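Local coordinates for NS3-like protein (Alongshan virus, PDB 6M40) that probably hydrolyses ATP to drive RNA unwinding, as the helicase part of a longer flavivirus-like NS3 polypeptide, at residues A[18-23]-A[143-148]; A[40-45]-A[112-117]; A[104-109]-A[133-138]. One frame throughout, in Å; residues are numbered along the deposited sequence.

Overall arrangement
From the N terminus the chain enters the parallel sheet of the first RecA-like domain, where three contacts join strand to strand, a covering helix to a strand, and a connecting loop to a second helix. The outermost strand 20-24 leads into helix 31-42, whose C-terminal end reaches strand 111-116 in contact 2. Residues 104-109, just ahead of that strand, meet the end of helix 123-136 in contact 3, so contacts 2 and 3 cross along the chain. Contact 1, pairing 18-23 with 143-148, closes the outer loop in which both are nested. S112 of contact 2 is hydrogen-bonded to A144 of contact 1, and E147 of contact 1 probably to H133 of contact 3.

Contact 1 of 3, residues A[18-23]-A[143-148]; sequences GVVLQL and AACIEM
V20 to L23 and C145 to M148 belong to the parallel sheet of the first RecA-like domain, where they run side by side as neighbouring strands, strand 20-24 being the outermost on this side. Their segment axes diverge by 24°, and the register is even: V20 faces C145, L21 faces I146, and Q22 faces E147. The backbone ladder follows the parallel pattern, in which alternate residues bond to the two residues that flank their partner: L21 to C145 and E147, C145 to V19 and L21. C145 N gives to V19 O at 3.1 Å, and L21 N in turn gives to C145 O at 3.1 Å. E147 N then reaches L21 O at 3.1 Å, and L23 N ends the series at E147 O.

Side chains alternate between the faces. On one, V20 CG1, anti to its backbone N, lies 4.1 Å from C145 CB. Beyond them the Q22 and E147 side chains lie alongside, pointing the same way, with amide and carboxylate planes turned 88° apart and Q22 OE1 3.6 Å from E147 OE1. Each has its stronger polar partner beyond the pair: Q22 NE2 is hydrogen-bonded to E159, and E147 OE2 probably to H133 of helix 123-136. On the other face, L23 CD1 meets I146 CG2 at 4.2 Å, near Y38 of helix 31-42. Such a pair of strands, the first leading into the Walker A loop and the second into helicase motif III, is characteristic of the first RecA-like domain of superfamily 2 helicases, built on the P-loop NTPase core.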
loop_
_atom_site.group_PDB
_atom_site.type_symbol
_atom_site.label_atom_id
_atom_site.label_comp_id
_atom_site.label_asym_id
_atom_site.label_seq_id
_atom_site.Cartn_x
_atom_site.Cartn_y
_atom_site.Cartn_z
ATOM N N GLY A 18 -18.312 -20.924 1.193
ATOM C CA GLY A 18 -17.884 -20.037 0.129
ATOM C C GLY A 18 -18.325 -18.605 0.346
ATOM O O GLY A 18 -19.315 -18.150 -0.234
ATOM N N VAL A 19 -17.573 -17.883 1.176
ATOM C CA VAL A 19 -17.955 -16.558 1.646
ATOM C C VAL A 19 -16.689 -15.730 1.803
ATOM O O VAL A 19 -15.611 -16.265 2.075
ATOM C CB VAL A 19 -18.737 -16.653 2.982
ATOM C CG1 VAL A 19 -18.917 -15.274 3.622
ATOM C CG2 VAL A 19 -20.080 -17.339 2.767
ATOM N N VAL A 20 -16.816 -14.418 1.617
ATOM C CA VAL A 20 -15.758 -13.471 1.958
ATOM C C VAL A 20 -16.151 -12.774 3.251
ATOM O O VAL A 20 -17.280 -12.286 3.384
ATOM C CB VAL A 20 -15.523 -12.440 0.842
ATOM C CG1 VAL A 20 -14.321 -11.570 1.186
ATOM C CG2 VAL A 20 -15.317 -13.130 -0.506
ATOM N N LEU A 21 -15.224 -12.724 4.204
ATOM C CA LEU A 21 -15.521 -12.258 5.553
ATOM C C LEU A 21 -14.516 -11.185 5.944
ATOM O O LEU A 21 -13.353 -11.490 6.219
ATOM C CB LEU A 21 -15.503 -13.423 6.544
ATOM C CG LEU A 21 -16.180 -13.253 7.905
ATOM C CD1 LEU A 21 -15.115 -13.230 8.998
ATOM C CD2 LEU A 21 -17.051 -12.019 7.974
ATOM N N GLN A 22 -14.968 -9.933 5.974
ATOM C CA GLN A 22 -14.136 -8.841 6.458
ATOM C C GLN A 22 -14.023 -8.883 7.977
ATOM O O GLN A 22 -14.965 -9.256 8.679
ATOM C CB GLN A 22 -14.721 -7.490 6.052
ATOM C CG GLN A 22 -14.815 -7.238 4.569
ATOM C CD GLN A 22 -15.131 -5.785 4.273
ATOM O OE1 GLN A 22 -14.247 -5.009 3.914
ATOM N NE2 GLN A 22 -16.392 -5.408 4.430
ATOM N N LEU A 23 -12.866 -8.460 8.478
ATOM C CA LEU A 23 -12.644 -8.307 9.912
ATOM C C LEU A 23 -11.877 -7.015 10.131
ATOM O O LEU A 23 -10.687 -6.941 9.809
ATOM C CB LEU A 23 -11.882 -9.495 10.487
ATOM C CG LEU A 23 -12.600 -10.843 10.481
ATOM C CD1 LEU A 23 -11.762 -11.805 11.292
ATOM C CD2 LEU A 23 -14.005 -10.741 11.040
ATOM N N ALA A 143 -14.079 -23.043 -0.388
ATOM C CA ALA A 143 -13.032 -22.236 0.219
ATOM C C ALA A 143 -13.630 -20.885 0.587
ATOM O O ALA A 143 -14.683 -20.496 0.079
ATOM C CB ALA A 143 -11.838 -22.070 -0.725
ATOM N N ALA A 144 -12.947 -20.178 1.480
ATOM C CA ALA A 144 -13.373 -18.865 1.936
ATOM C C ALA A 144 -12.188 -17.907 1.900
ATOM O O ALA A 144 -11.032 -18.319 1.739
ATOM C CB ALA A 144 -13.956 -18.931 3.357
ATOM N N CYS A 145 -12.490 -16.612 2.049
ATOM C CA CYS A 145 -11.483 -15.569 2.190
ATOM C C CYS A 145 -11.708 -14.840 3.509
ATOM O O CYS A 145 -12.836 -14.727 3.990
ATOM C CB CYS A 145 -11.535 -14.574 1.015
ATOM S SG CYS A 145 -10.423 -13.145 1.132
ATOM N N ILE A 146 -10.624 -14.333 4.086
ATOM C CA ILE A 146 -10.690 -13.486 5.264
ATOM C C ILE A 146 -9.938 -12.201 4.943
ATOM O O ILE A 146 -8.705 -12.208 4.824
ATOM C CB ILE A 146 -10.115 -14.170 6.509
ATOM C CG1 ILE A 146 -10.994 -15.364 6.891
ATOM C CG2 ILE A 146 -10.038 -13.183 7.670
ATOM C CD1 ILE A 146 -10.514 -16.128 8.089
ATOM N N GLU A 147 -10.676 -11.108 4.807
ATOM C CA GLU A 147 -10.104 -9.784 4.640
ATOM C C GLU A 147 -9.964 -9.102 5.993
ATOM O O GLU A 147 -10.862 -9.182 6.837
ATOM C CB GLU A 147 -10.994 -8.920 3.748
ATOM C CG GLU A 147 -10.713 -8.982 2.278
ATOM C CD GLU A 147 -11.502 -7.940 1.525
ATOM O OE1 GLU A 147 -11.817 -6.886 2.116
ATOM O OE2 GLU A 147 -11.819 -8.180 0.349
HETATM N N MSE A 148 -8.849 -8.409 6.185
HETATM C CA MSE A 148 -8.646 -7.648 7.409
HETATM C C MSE A 148 -7.942 -6.336 7.097
HETATM O O MSE A 148 -6.896 -6.302 6.466
HETATM C CB MSE A 148 -7.860 -8.452 8.453
HETATM C CG MSE A 148 -6.865 -9.454 7.881
HETATM SE SE MSE A 148 -6.029 -10.496 9.318
HETATM C CE MSE A 148 -4.792 -9.128 9.990
#

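Contact 2 of 3, residues A[40-45]-A[112-117]; sequences RQLMTW and SYVLDE
L42 meets S112 and V114 through a single methyl, CD1, which makes the apolar part of this contact. The CG of L42 stands anti to the carbonyl carbon (chi1 -71°) and CD1 continues the extended line, carrying the branch down onto strand 111-116. There CD1 sits 3.8 Å from S112 CB and 4.0 Å from V114 CG2, two residues that alternation along the strand brings out on the same face, and it passes 4.2 Å from the carbonyl oxygen of Y113 between them. The L42 and V114 side chains cross obliquely, and I146 of the adjoining strand 145-149 touches both. Y113 itself turns to the other face, against helix 123-136.

This is the layered packing of a RecA-like domain: helix 31-42, which follows the Walker A loop, lies over one face of the parallel sheet, and the strand beneath it runs on into the DExH-type motif II (Walker B). At that far end D116 forms a salt bridge with K31, near the start of the same helix.

The polar approach across the contact is looser. W45 NE1 lies 3.9 Å from S112 OG, which sits at the edge of the indole and in its plane. That hydroxyl is engaged by the backbone N of A144, and weakly by S46 OG.

Within segment 40-45 one side-chain bond is local: T44 OG1 donates to Q41 O at 2.8 Å, with OG1 lying 43° out of the carbonyl plane. T44 CB rests 3.9 Å over one face of the W45 ring, toward its rim.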
loop_
_atom_site.group_PDB
_atom_site.type_symbol
_atom_site.label_atom_id
_atom_site.label_comp_id
_atom_site.label_asym_id
_atom_site.label_seq_id
_atom_site.Cartn_x
_atom_site.Cartn_y
_atom_site.Cartn_z
ATOM N N ARG A 40 -6.292 -22.496 10.691
ATOM C CA ARG A 40 -6.705 -23.843 11.057
ATOM C C ARG A 40 -8.216 -24.002 10.961
ATOM O O ARG A 40 -8.712 -25.103 10.694
ATOM C CB ARG A 40 -6.232 -24.181 12.470
ATOM C CG ARG A 40 -6.715 -23.197 13.521
ATOM C CD ARG A 40 -6.554 -23.752 14.923
ATOM N NE ARG A 40 -7.318 -24.979 15.131
ATOM C CZ ARG A 40 -8.645 -25.030 15.215
ATOM N NH1 ARG A 40 -9.368 -23.923 15.088
ATOM N NH2 ARG A 40 -9.254 -26.191 15.415
ATOM N N GLN A 41 -8.964 -22.921 11.192
ATOM C CA GLN A 41 -10.406 -22.976 10.991
ATOM C C GLN A 41 -10.762 -23.068 9.512
ATOM O O GLN A 41 -11.844 -23.562 9.175
ATOM C CB GLN A 41 -11.077 -21.757 11.635
ATOM C CG GLN A 41 -11.189 -21.851 13.150
ATOM C CD GLN A 41 -11.584 -20.534 13.792
ATOM O OE1 GLN A 41 -11.806 -19.541 13.105
ATOM N NE2 GLN A 41 -11.675 -20.521 15.116
ATOM N N LEU A 42 -9.885 -22.601 8.623
ATOM C CA LEU A 42 -10.076 -22.767 7.186
ATOM C C LEU A 42 -9.540 -24.095 6.661
ATOM O O LEU A 42 -9.839 -24.449 5.517
ATOM C CB LEU A 42 -9.410 -21.618 6.417
ATOM C CG LEU A 42 -10.060 -20.227 6.503
ATOM C CD1 LEU A 42 -9.261 -19.202 5.699
ATOM C CD2 LEU A 42 -11.517 -20.238 6.057
HETATM N N MSE A 43 -8.771 -24.834 7.459
HETATM C CA MSE A 43 -8.362 -26.189 7.088
HETATM C C MSE A 43 -9.508 -27.169 7.341
HETATM O O MSE A 43 -9.357 -28.383 7.194
HETATM C CB MSE A 43 -7.102 -26.597 7.855
HETATM C CG MSE A 43 -5.867 -25.796 7.443
HETATM SE SE MSE A 43 -5.442 -25.896 5.535
HETATM C CE MSE A 43 -4.798 -27.731 5.447
ATOM N N THR A 44 -10.660 -26.613 7.714
ATOM C CA THR A 44 -11.870 -27.414 7.852
ATOM C C THR A 44 -12.259 -28.053 6.525
ATOM O O THR A 44 -12.472 -29.268 6.447
ATOM C CB THR A 44 -13.015 -26.536 8.363
ATOM O OG1 THR A 44 -12.768 -26.144 9.719
ATOM C CG2 THR A 44 -14.349 -27.277 8.279
ATOM N N TRP A 45 -12.348 -27.240 5.465
ATOM C CA TRP A 45 -12.927 -27.649 4.193
ATOM C C TRP A 45 -11.986 -27.526 3.003
ATOM O O TRP A 45 -12.283 -28.097 1.952
ATOM C CB TRP A 45 -14.191 -26.817 3.886
ATOM C CG TRP A 45 -14.023 -25.337 4.177
ATOM C CD1 TRP A 45 -13.122 -24.487 3.604
ATOM C CD2 TRP A 45 -14.777 -24.548 5.112
ATOM N NE1 TRP A 45 -13.262 -23.223 4.127
ATOM C CE2 TRP A 45 -14.272 -23.233 5.052
ATOM C CE3 TRP A 45 -15.828 -24.826 5.991
ATOM C CZ2 TRP A 45 -14.780 -22.200 5.837
ATOM C CZ3 TRP A 45 -16.333 -23.794 6.774
ATOM C CH2 TRP A 45 -15.807 -22.499 6.690
ATOM N N SER A 112 -8.230 -21.450 0.096
ATOM C CA SER A 112 -8.728 -20.302 0.838
ATOM C C SER A 112 -7.598 -19.294 1.023
ATOM O O SER A 112 -6.414 -19.646 1.015
ATOM C CB SER A 112 -9.303 -20.736 2.188
ATOM O OG SER A 112 -10.534 -21.400 2.000
ATOM N N TYR A 113 -7.974 -18.026 1.155
ATOM C CA TYR A 113 -7.022 -16.924 1.189
ATOM C C TYR A 113 -7.222 -16.138 2.481
ATOM O O TYR A 113 -8.312 -16.136 3.057
ATOM C CB TYR A 113 -7.177 -16.052 -0.082
ATOM C CG TYR A 113 -7.118 -16.883 -1.371
ATOM C CD1 TYR A 113 -8.247 -17.557 -1.845
ATOM C CD2 TYR A 113 -5.934 -17.014 -2.101
ATOM C CE1 TYR A 113 -8.202 -18.329 -3.004
ATOM C CE2 TYR A 113 -5.882 -17.791 -3.271
ATOM C CZ TYR A 113 -7.022 -18.438 -3.710
ATOM O OH TYR A 113 -6.994 -19.201 -4.856
ATOM N N VAL A 114 -6.140 -15.540 2.981
ATOM C CA VAL A 114 -6.188 -14.596 4.097
ATOM C C VAL A 114 -5.373 -13.382 3.675
ATOM O O VAL A 114 -4.158 -13.495 3.467
ATOM C CB VAL A 114 -5.621 -15.184 5.408
ATOM C CG1 VAL A 114 -5.359 -14.074 6.409
ATOM C CG2 VAL A 114 -6.568 -16.223 6.010
ATOM N N LEU A 115 -6.023 -12.232 3.556
ATOM C CA LEU A 115 -5.374 -11.020 3.082
ATOM C C LEU A 115 -5.334 -9.980 4.190
ATOM O O LEU A 115 -6.350 -9.712 4.836
ATOM C CB LEU A 115 -6.104 -10.451 1.869
ATOM C CG LEU A 115 -5.890 -11.119 0.509
ATOM C CD1 LEU A 115 -6.337 -12.561 0.488
ATOM C CD2 LEU A 115 -6.646 -10.298 -0.521
ATOM N N ASP A 116 -4.162 -9.398 4.398
ATOM C CA ASP A 116 -3.926 -8.427 5.453
ATOM C C ASP A 116 -3.587 -7.086 4.826
ATOM O O ASP A 116 -2.841 -7.018 3.845
ATOM C CB ASP A 116 -2.784 -8.886 6.374
ATOM C CG ASP A 116 -2.521 -7.931 7.524
ATOM O OD1 ASP A 116 -3.399 -7.119 7.854
ATOM O OD2 ASP A 116 -1.413 -7.997 8.095
ATOM N N GLU A 117 -4.146 -6.020 5.393
ATOM C CA GLU A 117 -3.931 -4.666 4.883
ATOM C C GLU A 117 -4.551 -4.495 3.499
ATOM O O GLU A 117 -3.953 -3.906 2.594
ATOM C CB GLU A 117 -2.444 -4.322 4.848
ATOM C CG GLU A 117 -1.742 -4.410 6.189
ATOM C CD GLU A 117 -2.048 -3.228 7.087
ATOM O OE1 GLU A 117 -1.758 -2.085 6.688
ATOM O OE2 GLU A 117 -2.582 -3.441 8.191
#

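Contact 3 of 3, residues A[104-109]-A[133-138]; sequences GLLFAK and HQTVCK
T135 and K138 converge on the backbone carbonyl of L106, the hydroxyl coming from the helix and the ammonium from just beyond its end. T135 OG1, set anti to its own backbone N (chi1 -167°), donates to L106 O at 2.6 Å. K138 NZ reaches the same L106 O at 2.6 Å, closer to the line of the C=O bond than the hydroxyl does. Both donors are tilted only modestly from the carbonyl plane, and together they give one oxygen two grips.

The ammonium does double duty. K138 runs out extended from its backbone until a bend at chi3 (-50°) swings CE round, and NZ also bonds to A108 O at 2.6 Å, here from well above the carbonyl plane. One lysine thus spans two carbonyls of a loop without regular structure, which is itself tightened by a bond from A108 N to L105 O. Concentrating carbonyl oxygens round the ammonium probably steadies its positive charge.

K109 comes at K138 from another direction. The two side chains cross at about a right angle, K109 CG lying 4.1 Å from K138 CD. The like charges stay apart, K109 NZ being 6.2 Å from K138 NZ.

The residues 104-109 connect helix 93-102 to strand 111-116, and L105 packs on Y99 and A100 of that helix. Y113 of the strand touches L105, T135 and V136, so the Y113 side chain bridges the connecting loop and the C-terminal end of helix 123-136.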
loop_
_atom_site.group_PDB
_atom_site.type_symbol
_atom_site.label_atom_id
_atom_site.label_comp_id
_atom_site.label_asym_id
_atom_site.label_seq_id
_atom_site.Cartn_x
_atom_site.Cartn_y
_atom_site.Cartn_z
ATOM N N GLY A 104 -2.901 -21.815 -12.724
ATOM C CA GLY A 104 -4.253 -22.163 -12.347
ATOM C C GLY A 104 -4.671 -21.403 -11.106
ATOM O O GLY A 104 -4.871 -20.183 -11.161
ATOM N N LEU A 105 -4.775 -22.108 -9.978
ATOM C CA LEU A 105 -5.083 -21.541 -8.666
ATOM C C LEU A 105 -6.504 -20.999 -8.602
ATOM O O LEU A 105 -7.297 -21.437 -7.770
ATOM C CB LEU A 105 -4.085 -20.445 -8.283
ATOM C CG LEU A 105 -4.082 -20.129 -6.774
ATOM C CD1 LEU A 105 -3.797 -21.382 -5.948
ATOM C CD2 LEU A 105 -3.094 -19.031 -6.424
ATOM N N LEU A 106 -6.824 -20.028 -9.456
ATOM C CA LEU A 106 -8.166 -19.468 -9.475
ATOM C C LEU A 106 -9.182 -20.483 -9.986
ATOM O O LEU A 106 -10.345 -20.429 -9.583
ATOM C CB LEU A 106 -8.189 -18.211 -10.338
ATOM C CG LEU A 106 -7.134 -17.157 -10.032
ATOM C CD1 LEU A 106 -7.327 -15.925 -10.918
ATOM C CD2 LEU A 106 -7.143 -16.779 -8.555
ATOM N N PHE A 107 -8.782 -21.404 -10.873
ATOM C CA PHE A 107 -9.668 -22.486 -11.290
ATOM C C PHE A 107 -9.837 -23.535 -10.208
ATOM O O PHE A 107 -10.725 -24.382 -10.325
ATOM C CB PHE A 107 -9.162 -23.183 -12.563
ATOM C CG PHE A 107 -9.077 -22.275 -13.741
ATOM C CD1 PHE A 107 -10.205 -21.971 -14.485
ATOM C CD2 PHE A 107 -7.876 -21.695 -14.083
ATOM C CE1 PHE A 107 -10.129 -21.116 -15.556
ATOM C CE2 PHE A 107 -7.792 -20.839 -15.157
ATOM C CZ PHE A 107 -8.920 -20.549 -15.892
ATOM N N ALA A 108 -9.003 -23.518 -9.180
ATOM C CA ALA A 108 -9.143 -24.462 -8.086
ATOM C C ALA A 108 -10.339 -24.074 -7.220
ATOM O O ALA A 108 -10.813 -22.938 -7.241
ATOM C CB ALA A 108 -7.865 -24.510 -7.252
ATOM N N LYS A 109 -10.843 -25.049 -6.468
ATOM C CA LYS A 109 -11.978 -24.840 -5.580
ATOM C C LYS A 109 -11.638 -25.141 -4.125
ATOM O O LYS A 109 -12.534 -25.104 -3.272
ATOM C CB LYS A 109 -13.166 -25.703 -6.016
ATOM C CG LYS A 109 -14.049 -25.066 -7.082
ATOM C CD LYS A 109 -13.688 -25.542 -8.482
ATOM C CE LYS A 109 -14.543 -26.721 -8.910
ATOM N NZ LYS A 109 -13.910 -27.464 -10.041
ATOM N N HIS A 133 -12.127 -12.630 -4.430
ATOM C CA HIS A 133 -13.578 -12.588 -4.273
ATOM C C HIS A 133 -14.270 -13.469 -5.313
ATOM O O HIS A 133 -15.264 -14.140 -5.010
ATOM C CB HIS A 133 -14.090 -11.149 -4.391
ATOM C CG HIS A 133 -13.711 -10.260 -3.247
ATOM N ND1 HIS A 133 -13.958 -8.902 -3.256
ATOM C CD2 HIS A 133 -13.101 -10.527 -2.068
ATOM C CE1 HIS A 133 -13.516 -8.371 -2.127
ATOM N NE2 HIS A 133 -12.990 -9.335 -1.390
ATOM N N GLN A 134 -13.762 -13.472 -6.550
ATOM C CA GLN A 134 -14.396 -14.244 -7.619
ATOM C C GLN A 134 -14.211 -15.743 -7.404
ATOM O O GLN A 134 -15.163 -16.517 -7.538
ATOM C CB GLN A 134 -13.831 -13.821 -8.984
ATOM C CG GLN A 134 -14.420 -14.545 -10.209
ATOM C CD GLN A 134 -13.572 -14.397 -11.471
ATOM O OE1 GLN A 134 -12.366 -14.635 -11.446
ATOM N NE2 GLN A 134 -14.203 -14.006 -12.577
ATOM N N THR A 135 -12.991 -16.180 -7.096
ATOM C CA THR A 135 -12.734 -17.610 -6.985
ATOM C C THR A 135 -13.233 -18.216 -5.683
ATOM O O THR A 135 -13.221 -19.445 -5.556
ATOM C CB THR A 135 -11.237 -17.912 -7.108
ATOM O OG1 THR A 135 -11.045 -19.322 -7.298
ATOM C CG2 THR A 135 -10.500 -17.485 -5.854
ATOM N N VAL A 136 -13.644 -17.399 -4.720
ATOM C CA VAL A 136 -14.114 -17.892 -3.435
ATOM C C VAL A 136 -15.635 -17.966 -3.389
ATOM O O VAL A 136 -16.191 -18.912 -2.834
ATOM C CB VAL A 136 -13.552 -17.012 -2.299
ATOM C CG1 VAL A 136 -14.171 -17.387 -0.972
ATOM C CG2 VAL A 136 -12.032 -17.148 -2.227
ATOM N N CYS A 137 -16.327 -16.988 -3.970
ATOM C CA CYS A 137 -17.777 -17.065 -4.102
ATOM C C CYS A 137 -18.208 -17.863 -5.322
ATOM O O CYS A 137 -19.413 -17.991 -5.577
ATOM C CB CYS A 137 -18.370 -15.660 -4.169
ATOM S SG CYS A 137 -17.759 -14.562 -2.893
ATOM N N LYS A 138 -17.249 -18.395 -6.073
ATOM C CA LYS A 138 -17.490 -19.207 -7.257
ATOM C C LYS A 138 -18.534 -20.290 -7.023
ATOM O O LYS A 138 -18.770 -20.711 -5.888
ATOM C CB LYS A 138 -16.154 -19.819 -7.673
ATOM C CG LYS A 138 -16.123 -20.571 -8.966
ATOM C CD LYS A 138 -14.909 -21.487 -8.988
ATOM C CE LYS A 138 -13.617 -20.753 -8.612
ATOM N NZ LYS A 138 -12.427 -21.638 -8.735
#